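Local coordinates for hypothetical protein PA2201 (Pseudomonas aeruginosa, PDB 2FEF) that is of unknown function but is probably an immunity protein of the PoNi type that neutralises a PoNe-like DNase toxin, at the interface of chains A and B. Coordinates in Å, arbitrary orientation; residue numbers count along the deposited sequence, not the author numbering. Chains: chain A/B, hypothetical protein PA2201.

Contact 1: the interface of chains A and B. Residues chain A 74, 134; chain B 56, 60, 63.
The imidazole of B:His56 lies flat against the indole of A:Trp74, and its outer edge points at the carboxylate of A:Glu134. Evidence for the stack is that the ring centroids, imidazole to indole six-membered ring, are 3.6 Å apart with their planes inclined by 13°. The overlap spans the fusion bond of the indole: A:Trp74 CE2 sits over the imidazole centre, while B:His56 ND1 falls toward the indole rim, 3.4 Å from A:Trp74 CE3. B:Gln60 CB of the same chain covers part of the opposite imidazole face, toward the rim. B:His56, the first residue of helix 56-59, has CG anti to the backbone N (chi1 -173°), the setting that carries NE2 out to A:Glu134.

B:His56 NE2 donates to A:Glu134 OE1 over 2.7 Å, using the syn lone pair of that oxygen. The acceptor lies close to the imidazole plane, although the bond is bent to 129° at the hydrogen; a weak second bond runs from B:His56 NE2 to A:Glu134 OE2 at 3.3 Å. Stack and bond together fix the ring's tilt and its rotation, and the nearby carboxylate may favour a protonated imidazole. The methyl CB of B:Ala63 packs 3.3 Å from A:Glu134 OE1, flanking the acceptor. The patch thus sets a histidine of chain B against a tryptophan and a glutamate of chain A and helps join the two copies in the crystal; whether this pairing is biological the structure alone does not show.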
ATOM      1  N   TRP A  74      13.047 -10.188  -4.011  1.00 24.46           N
ATOM      2  CA  TRP A  74      12.537  -8.984  -4.712  1.00 25.43           C
ATOM      3  C   TRP A  74      11.789  -8.009  -3.807  1.00 24.91           C
ATOM      4  O   TRP A  74      11.859  -6.774  -3.989  1.00 25.48           O
ATOM      5  CB  TRP A  74      11.662  -9.395  -5.907  1.00 27.32           C
ATOM      6  CG  TRP A  74      12.470 -10.186  -6.961  1.00 30.00           C
ATOM      7  CD1 TRP A  74      13.804 -10.047  -7.248  1.00 33.69           C
ATOM      8  CD2 TRP A  74      11.982 -11.201  -7.842  1.00 33.24           C
ATOM      9  NE1 TRP A  74      14.180 -10.943  -8.241  1.00 34.76           N
ATOM     10  CE2 TRP A  74      13.073 -11.654  -8.619  1.00 32.66           C
ATOM     11  CE3 TRP A  74      10.722 -11.769  -8.055  1.00 34.56           C
ATOM     12  CZ2 TRP A  74      12.942 -12.641  -9.601  1.00 33.73           C
ATOM     13  CZ3 TRP A  74      10.596 -12.777  -9.037  1.00 34.81           C
ATOM     14  CH2 TRP A  74      11.702 -13.195  -9.795  1.00 34.44           C
ATOM     15  N   GLU A 134      17.565 -14.370 -14.109  1.00 51.88           N
ATOM     16  CA  GLU A 134      18.341 -13.128 -14.058  1.00 51.93           C
ATOM     17  C   GLU A 134      19.632 -13.334 -13.273  1.00 51.50           C
ATOM     18  O   GLU A 134      19.647 -13.991 -12.226  1.00 51.83           O
ATOM     19  CB  GLU A 134      17.537 -11.986 -13.426  1.00 52.10           C
ATOM     20  CG  GLU A 134      16.263 -11.583 -14.156  1.00 52.70           C
ATOM     21  CD  GLU A 134      15.372 -10.690 -13.286  1.00 52.75           C
ATOM     22  OE1 GLU A 134      14.379 -11.213 -12.732  1.00 51.89           O
ATOM     23  OE2 GLU A 134      15.679  -9.483 -13.142  1.00 52.93           O
TER
ATOM     24  N   HIS B  56       9.131  -5.625  -9.040  1.00 23.43           N
ATOM     25  CA  HIS B  56       9.825  -6.512  -9.963  1.00 24.78           C
ATOM     26  C   HIS B  56       8.877  -7.057 -11.025  1.00 23.90           C
ATOM     27  O   HIS B  56       9.240  -7.127 -12.178  1.00 23.67           O
ATOM     28  CB  HIS B  56      10.462  -7.680  -9.210  1.00 24.33           C
ATOM     29  CG  HIS B  56      11.324  -8.533 -10.081  1.00 27.41           C
ATOM     30  ND1 HIS B  56      10.858  -9.677 -10.691  1.00 32.84           N
ATOM     31  CD2 HIS B  56      12.594  -8.371 -10.507  1.00 31.30           C
ATOM     32  CE1 HIS B  56      11.818 -10.208 -11.427  1.00 30.74           C
ATOM     33  NE2 HIS B  56      12.888  -9.440 -11.326  1.00 33.10           N
ATOM     34  N   GLN B  60      10.067  -6.417 -14.728  1.00 28.48           N
ATOM     35  CA  GLN B  60      10.570  -7.616 -15.375  1.00 29.94           C
ATOM     36  C   GLN B  60       9.450  -8.626 -15.444  1.00 29.83           C
ATOM     37  O   GLN B  60       9.502  -9.630 -14.739  1.00 30.61           O
ATOM     38  CB  GLN B  60      11.735  -8.219 -14.571  1.00 30.33           C
ATOM     39  CG  GLN B  60      12.870  -7.268 -14.287  1.00 34.97           C
ATOM     40  CD  GLN B  60      13.804  -7.117 -15.461  1.00 42.24           C
ATOM     41  OE1 GLN B  60      13.807  -7.948 -16.386  1.00 46.52           O
ATOM     42  NE2 GLN B  60      14.627  -6.061 -15.433  1.00 44.79           N
ATOM     43  N   ALA B  63      10.139 -12.565 -16.268  1.00 39.35           N
ATOM     44  CA  ALA B  63      11.106 -13.363 -15.505  1.00 41.19           C
ATOM     45  C   ALA B  63      10.473 -14.607 -14.877  1.00 41.80           C
ATOM     46  O   ALA B  63      11.169 -15.580 -14.619  1.00 42.93           O
ATOM     47  CB  ALA B  63      11.841 -12.524 -14.452  1.00 40.90           C
TER

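Contact 2: the interface of chains A and B. Residues chain A 41, 44; chain B 43, 47, 51.
NH2 of the B:Arg43 guanidinium is gripped by two carboxylates of chain A, those of A:Asp41 and A:Glu44. The firmer link is the salt bridge to A:Asp41, where B:Arg43 NH2 donates to A:Asp41 OD1 over 2.7 Å with a nearly straight 170° at the hydrogen. OD1 lies in the guanidinium plane, at its edge, but receives the bond on its anti side, somewhat out of the carboxylate plane. The two flat groups are turned 46° from each other. The contact runs through one oxygen, since A:Asp41 OD2 is 4.9 Å from B:Arg43 NH2.

A:Glu44 comes in separately. A:Glu44 OE2 forms a second salt bridge with B:Arg43 NH2 at 3.1 Å, a weak hydrogen bond by its geometry, and a weaker one with B:Arg43 NE at 3.4 Å. The extended chain of A:Glu44 carries this carboxylate across to helix 35-54 of chain B, whereas B:Arg43 bends at chi3 (59°), turning its guanidinium toward helix 35-53 of chain A. A:Glu44 OE2 also hydrogen-bonds water 1 at 3.0 Å, and the same water 1 lies 2.8 Å from the backbone O of B:Arg43, tying the acid to the partner helix by a second route.

One helical turn further along chain B, the methyl CB of B:Ala47 packs 3.9 Å from A:Glu44 CD, giving the carboxylate an apolar neighbour. B:Arg51 stands farther off, its NH2 6.3 Å from A:Glu44 OE1, and can add at most a longer-range attraction. The site is a helix-to-helix ionic clasp that probably helps set the register of the two copies in this assembly.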
ATOM      1  N   ASP A  41       4.146  12.340   1.826  1.00 23.80           N
ATOM      2  CA  ASP A  41       5.153  11.470   1.207  1.00 23.42           C
ATOM      3  C   ASP A  41       5.901  10.660   2.266  1.00 22.85           C
ATOM      4  O   ASP A  41       6.185   9.489   2.077  1.00 21.80           O
ATOM      5  CB  ASP A  41       6.207  12.304   0.455  1.00 24.85           C
ATOM      6  CG  ASP A  41       5.703  12.913  -0.849  1.00 29.31           C
ATOM      7  OD1 ASP A  41       4.575  12.618  -1.311  1.00 29.22           O
ATOM      8  OD2 ASP A  41       6.499  13.692  -1.436  1.00 31.87           O
ATOM      9  N   GLU A  44       3.662   7.973   3.684  1.00 23.43           N
ATOM     10  CA  GLU A  44       3.593   6.884   2.674  1.00 24.04           C
ATOM     11  C   GLU A  44       4.775   5.936   2.696  1.00 23.44           C
ATOM     12  O   GLU A  44       4.598   4.700   2.629  1.00 22.75           O
ATOM     13  CB  GLU A  44       3.465   7.446   1.251  1.00 24.16           C
ATOM     14  CG  GLU A  44       2.065   7.840   0.887  1.00 27.46           C
ATOM     15  CD  GLU A  44       1.967   8.594  -0.483  1.00 27.53           C
ATOM     16  OE1 GLU A  44       2.982   8.666  -1.250  1.00 37.75           O
ATOM     17  OE2 GLU A  44       0.869   9.112  -0.756  1.00 32.98           O
TER
ATOM     18  N   ARG B  43      -4.178  10.610  -3.975  1.00 25.16           N
ATOM     19  CA  ARG B  43      -2.832  10.267  -3.513  1.00 26.37           C
ATOM     20  C   ARG B  43      -2.674   8.767  -3.294  1.00 25.35           C
ATOM     21  O   ARG B  43      -1.658   8.187  -3.660  1.00 24.54           O
ATOM     22  CB  ARG B  43      -2.477  10.967  -2.189  1.00 26.03           C
ATOM     23  CG  ARG B  43      -2.215  12.475  -2.277  1.00 27.99           C
ATOM     24  CD  ARG B  43      -1.556  12.995  -0.945  1.00 28.19           C
ATOM     25  NE  ARG B  43      -0.301  12.289  -0.713  1.00 30.19           N
ATOM     26  CZ  ARG B  43       0.915  12.760  -0.996  1.00 31.13           C
ATOM     27  NH1 ARG B  43       1.099  14.003  -1.442  1.00 29.74           N
ATOM     28  NH2 ARG B  43       1.960  11.988  -0.798  1.00 29.31           N
ATOM     29  N   ALA B  47      -0.122   6.494  -5.343  1.00 23.16           N
ATOM     30  CA  ALA B  47       0.879   5.722  -4.557  1.00 23.88           C
ATOM     31  C   ALA B  47       0.822   4.221  -4.865  1.00 23.59           C
ATOM     32  O   ALA B  47       1.862   3.577  -4.981  1.00 25.06           O
ATOM     33  CB  ALA B  47       0.727   5.969  -3.039  1.00 24.08           C
ATOM     34  N   ARG B  51       3.876   2.317  -6.655  1.00 22.50           N
ATOM     35  CA  ARG B  51       4.420   1.106  -6.016  0.50 22.90           C
ATOM     36  C   ARG B  51       4.491  -0.040  -7.023  1.00 22.65           C
ATOM     37  O   ARG B  51       5.511  -0.741  -7.172  1.00 22.11           O
ATOM     38  CB  ARG B  51       3.503   0.734  -4.818  0.50 23.22           C
ATOM     39  CG  ARG B  51       3.873  -0.552  -4.051  0.50 24.83           C
ATOM     40  CD  ARG B  51       3.595  -0.414  -2.545  0.50 28.06           C
ATOM     41  NE  ARG B  51       3.819   0.971  -2.117  0.50 32.23           N
ATOM     42  CZ  ARG B  51       4.993   1.476  -1.731  0.50 30.11           C
ATOM     43  NH1 ARG B  51       6.062   0.711  -1.655  0.50 25.52           N
ATOM     44  NH2 ARG B  51       5.079   2.755  -1.393  0.50 31.76           N
TER
HETATM   45  O   HOH W   1       0.746   9.544  -3.679  1.00 28.06           O

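The C-alpha centres of contact 1 and contact 2 are about 22 Å apart, and the two patches have no residue in common. In chain B they are close in sequence: contact 2 uses helix 35-54, and contact 1 begins at helix 56-59 and continues into the loop after it. Chain A answers with separate elements, helix 35-53 in contact 2 and helix 66-93 plus a loop in contact 1. Two spaced points of attachment should limit rocking of one copy on the other. The interface is not an exact two-fold and the assembly holds three copies; the structure alone does not show whether this pairing forms in the cell.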